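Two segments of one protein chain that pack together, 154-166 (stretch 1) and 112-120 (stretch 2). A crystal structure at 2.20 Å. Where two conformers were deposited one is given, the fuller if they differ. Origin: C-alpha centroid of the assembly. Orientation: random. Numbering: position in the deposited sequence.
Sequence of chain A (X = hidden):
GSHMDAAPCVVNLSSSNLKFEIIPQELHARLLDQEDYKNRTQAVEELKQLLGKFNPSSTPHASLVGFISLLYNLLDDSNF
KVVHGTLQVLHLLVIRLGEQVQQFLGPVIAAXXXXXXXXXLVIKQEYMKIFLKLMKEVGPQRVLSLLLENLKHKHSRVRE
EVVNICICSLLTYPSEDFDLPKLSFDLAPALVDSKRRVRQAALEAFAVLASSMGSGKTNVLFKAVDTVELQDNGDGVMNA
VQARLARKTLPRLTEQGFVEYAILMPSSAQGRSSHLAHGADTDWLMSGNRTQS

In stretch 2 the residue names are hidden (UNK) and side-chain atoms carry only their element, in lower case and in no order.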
# COMPACT_ATOMS: atom_id res chain seq x y z
N LYS A 154 -5.64 0.24 14.20
CA LYS A 154 -5.09 0.68 15.49
C LYS A 154 -3.57 0.93 15.51
O LYS A 154 -3.05 1.58 16.42
CB LYS A 154 -5.44 -0.31 16.61
CG LYS A 154 -4.69 -1.63 16.58
CD LYS A 154 -5.00 -2.36 17.87
CE LYS A 154 -4.31 -3.70 17.96
NZ LYS A 154 -4.77 -4.41 19.19
N HIS A 155 -2.83 0.42 14.52
CA HIS A 155 -1.39 0.70 14.47
C HIS A 155 -1.14 1.98 13.66
O HIS A 155 -1.49 2.05 12.48
CB HIS A 155 -0.62 -0.47 13.88
CG HIS A 155 0.83 -0.50 14.27
ND1 HIS A 155 1.69 0.55 14.02
CD2 HIS A 155 1.57 -1.46 14.88
CE1 HIS A 155 2.90 0.24 14.47
NE2 HIS A 155 2.85 -0.97 14.99
N SER A 156 -0.57 3.00 14.29
CA SER A 156 -0.36 4.27 13.60
C SER A 156 0.61 4.20 12.39
O SER A 156 0.52 5.03 11.47
CB SER A 156 0.10 5.34 14.60
OG SER A 156 1.31 4.98 15.23
N ARG A 157 1.52 3.22 12.35
CA ARG A 157 2.37 3.11 11.16
C ARG A 157 1.55 2.63 9.96
O ARG A 157 1.83 3.01 8.82
CB ARG A 157 3.56 2.18 11.37
CG ARG A 157 4.54 2.26 10.19
CD ARG A 157 5.74 1.33 10.32
NE ARG A 157 5.98 0.62 9.07
CZ ARG A 157 6.62 1.13 8.02
NH1 ARG A 157 7.09 2.37 8.07
NH2 ARG A 157 6.78 0.40 6.92
N VAL A 158 0.54 1.80 10.20
CA VAL A 158 -0.37 1.37 9.15
C VAL A 158 -1.06 2.60 8.56
O VAL A 158 -1.08 2.77 7.35
CB VAL A 158 -1.44 0.37 9.67
CG1 VAL A 158 -2.57 0.20 8.64
CG2 VAL A 158 -0.78 -0.95 9.98
N ARG A 159 -1.59 3.46 9.43
CA ARG A 159 -2.27 4.67 8.98
C ARG A 159 -1.33 5.58 8.17
O ARG A 159 -1.67 6.07 7.07
CB ARG A 159 -2.87 5.42 10.19
CG ARG A 159 -3.82 4.52 11.04
CD ARG A 159 -4.79 5.32 11.89
NE ARG A 159 -4.13 6.21 12.84
CZ ARG A 159 -3.63 5.81 14.02
NH1 ARG A 159 -3.69 4.54 14.39
NH2 ARG A 159 -3.07 6.71 14.83
N GLU A 160 -0.14 5.79 8.73
CA GLU A 160 0.89 6.60 8.10
C GLU A 160 1.21 6.12 6.67
O GLU A 160 1.20 6.90 5.74
CB GLU A 160 2.17 6.58 8.94
CG GLU A 160 3.15 7.69 8.57
CD GLU A 160 4.57 7.47 9.13
OE1 GLU A 160 4.75 6.80 10.17
OE2 GLU A 160 5.52 8.01 8.50
N GLU A 161 1.47 4.82 6.54
CA GLU A 161 1.78 4.21 5.26
C GLU A 161 0.60 4.16 4.29
O GLU A 161 0.81 4.21 3.09
CB GLU A 161 2.30 2.80 5.48
CG GLU A 161 3.73 2.81 6.00
CD GLU A 161 4.67 3.53 5.04
OE1 GLU A 161 5.18 2.88 4.10
OE2 GLU A 161 4.91 4.74 5.24
N VAL A 162 -0.63 4.04 4.79
CA VAL A 162 -1.80 4.20 3.95
C VAL A 162 -1.75 5.57 3.28
O VAL A 162 -1.90 5.70 2.04
CB VAL A 162 -3.12 4.07 4.75
CG1 VAL A 162 -4.30 4.59 3.91
CG2 VAL A 162 -3.35 2.62 5.15
N VAL A 163 -1.52 6.60 4.10
CA VAL A 163 -1.45 7.94 3.52
C VAL A 163 -0.27 8.05 2.51
O VAL A 163 -0.43 8.62 1.43
CB VAL A 163 -1.30 9.02 4.61
CG1 VAL A 163 -1.35 10.42 3.97
CG2 VAL A 163 -2.37 8.88 5.64
N ASN A 164 0.88 7.48 2.85
CA ASN A 164 2.01 7.60 1.92
C ASN A 164 1.77 6.87 0.60
O ASN A 164 2.23 7.32 -0.45
CB ASN A 164 3.31 7.08 2.56
CG ASN A 164 3.93 8.07 3.55
OD1 ASN A 164 3.84 9.29 3.39
ND2 ASN A 164 4.57 7.53 4.58
N ILE A 165 1.08 5.75 0.66
CA ILE A 165 0.76 4.99 -0.55
C ILE A 165 -0.24 5.78 -1.40
O ILE A 165 -0.17 5.74 -2.64
CB ILE A 165 0.22 3.58 -0.19
CG1 ILE A 165 1.36 2.71 0.36
CG2 ILE A 165 -0.39 2.88 -1.40
CD1 ILE A 165 0.84 1.43 1.09
N CYS A 166 -1.16 6.49 -0.74
CA CYS A 166 -2.01 7.43 -1.47
C CYS A 166 -1.17 8.51 -2.19
O CYS A 166 -1.39 8.78 -3.39
CB CYS A 166 -3.03 8.08 -0.52
SG CYS A 166 -4.29 6.92 0.05
N UNK A 112 -0.85 -7.37 2.34
CA UNK A 112 0.09 -6.26 2.26
C UNK A 112 -0.08 -5.26 3.41
O UNK A 112 0.91 -4.66 3.88
c UNK A 112 -0.06 -5.56 0.92
o UNK A 112 0.20 -6.51 -0.12
N UNK A 113 -1.30 -5.08 3.88
CA UNK A 113 -1.53 -4.17 4.99
C UNK A 113 -0.90 -4.73 6.27
O UNK A 113 -0.34 -3.96 7.08
c UNK A 113 -3.61 -3.10 4.04
c UNK A 113 -3.26 -3.15 6.53
c UNK A 113 -3.04 -3.90 5.21
N UNK A 114 -0.99 -6.05 6.47
CA UNK A 114 -0.35 -6.67 7.63
C UNK A 114 1.11 -6.22 7.87
O UNK A 114 1.49 -5.93 9.00
c UNK A 114 0.24 -8.88 8.71
c UNK A 114 0.32 -10.39 8.53
c UNK A 114 -0.39 -8.19 7.51
n UNK A 114 -0.99 -12.50 8.32
c UNK A 114 -1.06 -11.02 8.48
N UNK A 115 1.93 -6.17 6.81
CA UNK A 115 3.35 -5.87 6.98
C UNK A 115 3.65 -4.37 6.99
O UNK A 115 4.81 -3.98 7.11
c UNK A 115 4.09 -8.05 5.94
c UNK A 115 3.86 -5.98 4.47
c UNK A 115 4.21 -6.54 5.87
N UNK A 116 2.64 -3.52 6.87
CA UNK A 116 2.87 -2.08 6.93
C UNK A 116 3.31 -1.60 8.32
O UNK A 116 3.87 -0.50 8.46
c UNK A 116 2.07 -1.19 4.04
c UNK A 116 1.62 -1.33 6.52
c UNK A 116 1.04 -1.46 5.12
c UNK A 116 -0.11 -0.48 5.03
N UNK A 117 3.02 -2.40 9.35
CA UNK A 117 3.44 -2.09 10.70
C UNK A 117 4.93 -2.25 10.87
O UNK A 117 5.52 -1.74 11.83
c UNK A 117 2.72 -2.98 11.71
N UNK A 118 5.55 -2.97 9.93
CA UNK A 118 6.95 -3.31 10.04
C UNK A 118 7.82 -2.21 9.44
O UNK A 118 7.80 -1.97 8.24
c UNK A 118 7.23 -4.66 9.36
c UNK A 118 8.67 -5.12 9.53
o UNK A 118 9.47 -4.41 10.20
o UNK A 118 9.01 -6.21 9.01
N UNK A 119 8.58 -1.56 10.31
CA UNK A 119 9.26 -0.33 9.96
C UNK A 119 10.61 -0.56 9.27
O UNK A 119 11.58 0.13 9.56
o UNK A 119 9.29 2.53 9.99
n UNK A 119 10.75 2.51 11.71
c UNK A 119 9.46 0.51 11.23
c UNK A 119 9.82 1.94 10.93
N UNK A 120 10.68 -1.54 8.39
CA UNK A 120 11.97 -1.88 7.78
C UNK A 120 11.97 -1.58 6.30
O UNK A 120 11.01 -1.88 5.58
c UNK A 120 12.91 -5.12 9.74
c UNK A 120 12.32 -3.35 8.03
c UNK A 120 12.56 -3.66 9.52
n UNK A 120 12.18 -5.11 12.17
c UNK A 120 13.29 -5.40 11.21

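Position 112 carries one carbon and then one oxygen, a small hydroxyl side chain that is out of reach of stretch 1. It is Ser-112, and its hydroxyl is hydrogen-bonded elsewhere in the structure.

Position 113 has three carbons, one bearing the other two: a fork directly at CB. One methyl lies 4.0 Å from CG1 of Val-158. A beta-branched, wholly apolar side chain is Val-113.

At position 114 four carbons run in a row to a terminal nitrogen, with CA-to-CB directed away from stretch 1. This is Lys-114, which makes no contact here.

Position 115 repeats the three-carbon fork at CB, and its CA-to-CB bond is also directed away from stretch 1. It is Val-115, buried but not by this partner.

Position 116 has four carbons, forked at the second. One branch end sits 4.1 Å from CB of Glu-161 and the other 4.1 Å from CD1 of Ile-165, while CB is 4.2 Å from CG2 of Val-158. The fork one carbon beyond CB identifies Leu-116; its CD1 also comes within 4.5 Å of CG2 of Val-162.

Position 117 has a single carbon, and it lies over the face of the His-155 ring, 3.7 Å from CD2. One methyl means Ala-117. Here the backbones run close, with CA of Ala-117 5.3 Å from CA of Arg-157.

Position 118 shows two carbons, the second carrying two oxygens, and CA-to-CB points away. This carboxylate is Asp-118; its backbone O, rather than its side chain, lies 2.9 Å from NH2 of Arg-157.

Position 119 has two carbons, the second bearing one oxygen and one nitrogen: an amide, hence Asn-119. Its OD1 is 2.9 Å from NH1 of Arg-157, but the angle is too poor for a hydrogen bond. Its CA lies over one face of the guanidinium.

Position 120 again has four carbons in a row ending in nitrogen, with CA-to-CB directed away from stretch 1. It is Lys-120, whose NZ makes a weak salt-bridging hydrogen bond of 3.4 Å to OD1 of Asp-118.

The contact joins a greasy floor to a polar latch. Leu-116 spans the helix surface from Val-158 to Ile-165, with Val-113 adding a methyl contact. Beside it, Arg-157 reaches toward the turn, and its NE donates a very short 2.5 Å hydrogen bond to O of Leu-116. His-155 serves twice: its ND1 accepts from N of Arg-157 at 3.2 Å, capping the helix, while its ring face receives Ala-117. The rule is economical: one leucine packs while its own carbonyl anchors the arginine.

Stretch 2 (112-120) SVKVLADNK
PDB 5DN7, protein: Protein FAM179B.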